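Local coordinates for cell division control protein 45 cdc45 putative (Entamoeba histolytica, PDB 6CC2) that probably serves in DNA replication as the Cdc45 component of the replicative CMG helicase, alongside Mcm2-7 and GINS, as its relatives do, at residues H224-Q227 / Y228-D231; L215-N218 / A219-V223. All coordinates share one frame; numbering follows the deposited sequence.

Contact 1. Residues H224-Q227 / Y228-D231; sequences HAIQ and YFID
Gln227 and Asp231, one turn apart on the exposed side of helix 219-233, are joined twice, once through the backbone and once through their side chains. The side-chain bond runs from Gln227 NE2 to Asp231 OD1, 2.9 Å long. With CG opposite the backbone N (chi1 -173°), the bend at chi2 turns the glutamine amide toward Asp231, and its NE2 reaches OD1. The oxygen lies close to the amide plane, whereas the nitrogen meets the carboxylate from above its plane, the two flat groups being turned 57° from each other. The second link is the bond from Asp231 N to Gln227 O, also 2.9 Å.

Three backbone bonds of the same i to i+4 series precede it: Tyr228 N gives to His224 O, Phe229 N to Ala225 O, and Ile230 N to Ile226 O, the last at 2.8 Å and the straightest of the four (N-H...O 164°). Ala225 O has a second neighbour, for it sits 3.5 Å above the centre of the Phe229 ring. On the buried side, Ile226 CD1 touches Phe229 CD2 at 3.8 Å, while Ile226 CG2 meets Ile230 CD1 at 3.9 Å. Phe229 packs on Ala204, Ala205 and Val208 of helix 199-213, and both isoleucines on Val253 of strand 251-257. Polar side chains linked i to i+4 outside and apolar ones packed inside are the pattern of an amphipathic alpha-helix.

Contact 2. Residues L215-N218 / A219-V223; sequences LKIN and AKTYV
A chi1 of 65° tucks the CG of Asn218 between its own backbone N and carbonyl carbon, turning OD1 forward to Thr221, whose OG1 lies beside its own N (chi1 -64°), a rotation that points the hydroxyl at the same oxygen. This is an asparagine N-cap, opening helix 219-233. Asn218 OD1 is gripped by two donors of one residue: Thr221 N at 2.8 Å, lying almost straight ahead of the side-chain carbonyl, and Thr221 OG1 at 3.0 Å, rising above the carbonyl plane by 42°. The side chains of the pair cross at about a right angle. Within the same turn, Asn218 O takes the first i to i+4 bond of the helix from Tyr222 N, at 3.1 Å.

On the N-terminal side of the cap residue, Ile217 supplies the apolar contact. Its CB rests against Thr221 CG2 at 4.0 Å, and its CD1 reaches Tyr222 CB at 4.1 Å; Val208 and Gln211 of helix 199-213 also pack on it. Tyr222 sends its ring away from the cap to lie against Phe355, with OH hydrogen-bonded to Pro340 O. Earlier in the connection, Leu215 adopts positive phi in the Schellman motif that ends the preceding helix. A water joins the two sides of the cap: it accepts from Asn218 N at 3.0 Å and donates to Thr221 OG1 at 2.9 Å.

Following the chain from the N terminus, helix 199-213 ends and the short loop at 215-218 leads into helix 219-233, where contact 2 closes first. Contact 1 opens directly afterwards, at residue 224, so the two stand in series, neither nested nor crossed, with centres about 13 Å apart. The pair illustrates how one helix is begun and then continued: contact 2 caps its start, and contact 1 spans two of its later turns. Both lean on helix 199-213, which lies beside helix 219-233 as the other arm of an antiparallel helical hairpin. Contact 2 additionally ties the helix start to strand 338-344, whereas contact 1 joins its later turns to strand 251-257 and helix 182-192.

Contact 1. Residues H224-Q227 / Y228-D231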
loop_
_atom_site.group_PDB
_atom_site.type_symbol
_atom_site.label_atom_id
_atom_site.label_comp_id
_atom_site.label_asym_id
_atom_site.label_seq_id
_atom_site.Cartn_x
_atom_site.Cartn_y
_atom_site.Cartn_z
ATOM N N HIS A 224 -5.709 -5.789 16.824
ATOM C CA HIS A 224 -6.596 -6.959 16.907
ATOM C C HIS A 224 -6.138 -8.067 15.965
ATOM O O HIS A 224 -6.263 -9.260 16.284
ATOM C CB HIS A 224 -8.026 -6.529 16.574
ATOM C CG HIS A 224 -9.076 -7.506 17.020
ATOM N ND1 HIS A 224 -9.229 -7.888 18.337
ATOM C CD2 HIS A 224 -10.033 -8.165 16.325
ATOM C CE1 HIS A 224 -10.226 -8.748 18.430
ATOM N NE2 HIS A 224 -10.733 -8.930 17.226
ATOM N N ALA A 225 -5.640 -7.700 14.788
ATOM C CA ALA A 225 -5.120 -8.708 13.862
ATOM C C ALA A 225 -3.911 -9.417 14.455
ATOM O O ALA A 225 -3.806 -10.650 14.413
ATOM C CB ALA A 225 -4.754 -8.054 12.531
ATOM N N ILE A 226 -2.979 -8.652 15.024
ATOM C CA ILE A 226 -1.817 -9.254 15.661
ATOM C C ILE A 226 -2.256 -10.213 16.763
ATOM O O ILE A 226 -1.705 -11.310 16.914
ATOM C CB ILE A 226 -0.879 -8.157 16.196
ATOM C CG1 ILE A 226 -0.427 -7.264 15.047
ATOM C CG2 ILE A 226 0.299 -8.763 16.925
ATOM C CD1 ILE A 226 0.229 -8.035 13.876
ATOM N N GLN A 227 -3.249 -9.813 17.567
ATOM C CA GLN A 227 -3.715 -10.681 18.643
ATOM C C GLN A 227 -4.223 -12.013 18.091
ATOM O O GLN A 227 -4.091 -13.050 18.752
ATOM C CB GLN A 227 -4.811 -9.996 19.456
ATOM C CG GLN A 227 -5.239 -10.767 20.687
ATOM C CD GLN A 227 -4.139 -10.855 21.726
ATOM O OE1 GLN A 227 -3.487 -9.857 22.040
ATOM N NE2 GLN A 227 -3.916 -12.052 22.253
ATOM N N TYR A 228 -4.827 -12.001 16.905
ATOM C CA TYR A 228 -5.255 -13.253 16.275
ATOM C C TYR A 228 -4.059 -14.149 15.989
ATOM O O TYR A 228 -4.108 -15.368 16.247
ATOM C CB TYR A 228 -6.021 -12.965 14.990
ATOM C CG TYR A 228 -6.600 -14.197 14.320
ATOM C CD1 TYR A 228 -7.717 -14.821 14.855
ATOM C CD2 TYR A 228 -6.058 -14.706 13.158
ATOM C CE1 TYR A 228 -8.264 -15.944 14.268
ATOM C CE2 TYR A 228 -6.621 -15.823 12.545
ATOM C CZ TYR A 228 -7.710 -16.430 13.111
ATOM O OH TYR A 228 -8.275 -17.552 12.527
ATOM N N PHE A 229 -2.968 -13.558 15.482
ATOM C CA PHE A 229 -1.762 -14.338 15.224
ATOM C C PHE A 229 -1.162 -14.846 16.529
ATOM O O PHE A 229 -0.700 -15.986 16.606
ATOM C CB PHE A 229 -0.725 -13.506 14.482
ATOM C CG PHE A 229 -1.232 -12.829 13.235
ATOM C CD1 PHE A 229 -2.209 -13.407 12.454
ATOM C CD2 PHE A 229 -0.701 -11.624 12.848
ATOM C CE1 PHE A 229 -2.674 -12.760 11.315
ATOM C CE2 PHE A 229 -1.147 -10.965 11.694
ATOM C CZ PHE A 229 -2.127 -11.542 10.939
ATOM N N ILE A 230 -1.139 -13.996 17.561
ATOM C CA ILE A 230 -0.612 -14.406 18.867
ATOM C C ILE A 230 -1.390 -15.589 19.412
ATOM O O ILE A 230 -0.808 -16.530 19.977
ATOM C CB ILE A 230 -0.647 -13.225 19.862
ATOM C CG1 ILE A 230 0.397 -12.169 19.471
ATOM C CG2 ILE A 230 -0.423 -13.718 21.269
ATOM C CD1 ILE A 230 0.268 -10.867 20.254
ATOM N N ASP A 231 -2.722 -15.547 19.292
ATOM C CA ASP A 231 -3.559 -16.604 19.813
ATOM C C ASP A 231 -3.301 -17.913 19.072
ATOM O O ASP A 231 -3.184 -18.971 19.692
ATOM C CB ASP A 231 -5.042 -16.223 19.692
ATOM C CG ASP A 231 -5.466 -15.136 20.692
ATOM O OD1 ASP A 231 -4.672 -14.774 21.574
ATOM O OD2 ASP A 231 -6.610 -14.642 20.583
#

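Contact 2. Residues L215-N218 / A219-V223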
loop_
_atom_site.group_PDB
_atom_site.type_symbol
_atom_site.label_atom_id
_atom_site.label_comp_id
_atom_site.label_asym_id
_atom_site.label_seq_id
_atom_site.Cartn_x
_atom_site.Cartn_y
_atom_site.Cartn_z
ATOM N N LEU A 215 -2.873 3.424 5.208
ATOM C CA LEU A 215 -3.944 4.244 5.748
ATOM C C LEU A 215 -5.340 3.678 5.470
ATOM O O LEU A 215 -6.332 4.417 5.460
ATOM C CB LEU A 215 -3.854 5.692 5.225
ATOM C CG LEU A 215 -2.459 6.290 5.342
ATOM C CD1 LEU A 215 -2.465 7.735 4.864
ATOM C CD2 LEU A 215 -1.940 6.221 6.758
ATOM N N LYS A 216 -5.442 2.352 5.368
ATOM C CA LYS A 216 -6.708 1.685 5.107
ATOM C C LYS A 216 -7.378 1.158 6.377
ATOM O O LYS A 216 -8.605 0.965 6.383
ATOM C CB LYS A 216 -6.484 0.520 4.138
ATOM C CG LYS A 216 -6.068 0.988 2.759
ATOM C CD LYS A 216 -5.679 -0.144 1.852
ATOM C CE LYS A 216 -5.287 0.405 0.468
ATOM N NZ LYS A 216 -4.731 -0.651 -0.411
ATOM N N ILE A 217 -6.613 0.948 7.450
ATOM C CA ILE A 217 -7.162 0.512 8.732
ATOM C C ILE A 217 -6.550 1.334 9.847
ATOM O O ILE A 217 -5.457 1.858 9.704
ATOM C CB ILE A 217 -6.889 -0.984 8.985
ATOM C CG1 ILE A 217 -5.393 -1.277 9.076
ATOM C CG2 ILE A 217 -7.552 -1.836 7.886
ATOM C CD1 ILE A 217 -5.081 -2.712 9.526
ATOM N N ASN A 218 -7.249 1.387 10.979
ATOM C CA ASN A 218 -6.744 2.097 12.144
ATOM C C ASN A 218 -5.910 1.167 13.045
ATOM O O ASN A 218 -5.739 -0.034 12.784
ATOM C CB ASN A 218 -7.890 2.764 12.923
ATOM C CG ASN A 218 -8.873 1.776 13.545
ATOM O OD1 ASN A 218 -8.563 0.614 13.796
ATOM N ND2 ASN A 218 -10.088 2.265 13.816
ATOM N N ALA A 219 -5.291 1.774 14.050
ATOM C CA ALA A 219 -4.365 1.045 14.906
ATOM C C ALA A 219 -5.070 -0.040 15.717
ATOM O O ALA A 219 -4.495 -1.116 15.948
ATOM C CB ALA A 219 -3.647 2.028 15.829
ATOM N N LYS A 220 -6.303 0.208 16.142
ATOM C CA LYS A 220 -7.031 -0.808 16.901
ATOM C C LYS A 220 -7.277 -2.045 16.041
ATOM O O LYS A 220 -7.126 -3.184 16.503
ATOM C CB LYS A 220 -8.343 -0.228 17.416
ATOM C CG LYS A 220 -8.157 0.755 18.563
ATOM C CD LYS A 220 -9.488 1.219 19.147
ATOM C CE LYS A 220 -10.250 2.119 18.181
ATOM N NZ LYS A 220 -11.432 2.762 18.830
ATOM N N THR A 221 -7.609 -1.844 14.775
ATOM C CA THR A 221 -7.794 -2.978 13.872
ATOM C C THR A 221 -6.489 -3.737 13.660
ATOM O O THR A 221 -6.446 -4.986 13.685
ATOM C CB THR A 221 -8.370 -2.483 12.545
ATOM O OG1 THR A 221 -9.668 -1.936 12.785
ATOM C CG2 THR A 221 -8.459 -3.609 11.545
ATOM N N TYR A 222 -5.391 -3.004 13.496
ATOM C CA TYR A 222 -4.103 -3.655 13.371
ATOM C C TYR A 222 -3.784 -4.501 14.602
ATOM O O TYR A 222 -3.371 -5.670 14.492
ATOM C CB TYR A 222 -3.022 -2.600 13.123
ATOM C CG TYR A 222 -1.639 -3.191 13.292
ATOM C CD1 TYR A 222 -1.075 -3.997 12.316
ATOM C CD2 TYR A 222 -0.918 -2.990 14.471
ATOM C CE1 TYR A 222 0.161 -4.572 12.490
ATOM C CE2 TYR A 222 0.322 -3.566 14.633
ATOM C CZ TYR A 222 0.851 -4.362 13.666
ATOM O OH TYR A 222 2.083 -4.941 13.840
ATOM N N VAL A 223 -3.948 -3.924 15.788
ATOM C CA VAL A 223 -3.576 -4.641 17.005
ATOM C C VAL A 223 -4.427 -5.890 17.157
ATOM O O VAL A 223 -3.932 -6.956 17.554
ATOM C CB VAL A 223 -3.682 -3.709 18.224
ATOM C CG1 VAL A 223 -3.524 -4.477 19.496
ATOM C CG2 VAL A 223 -2.608 -2.651 18.118
HETATM O O HOH W 1 -9.932 0.055 10.686
#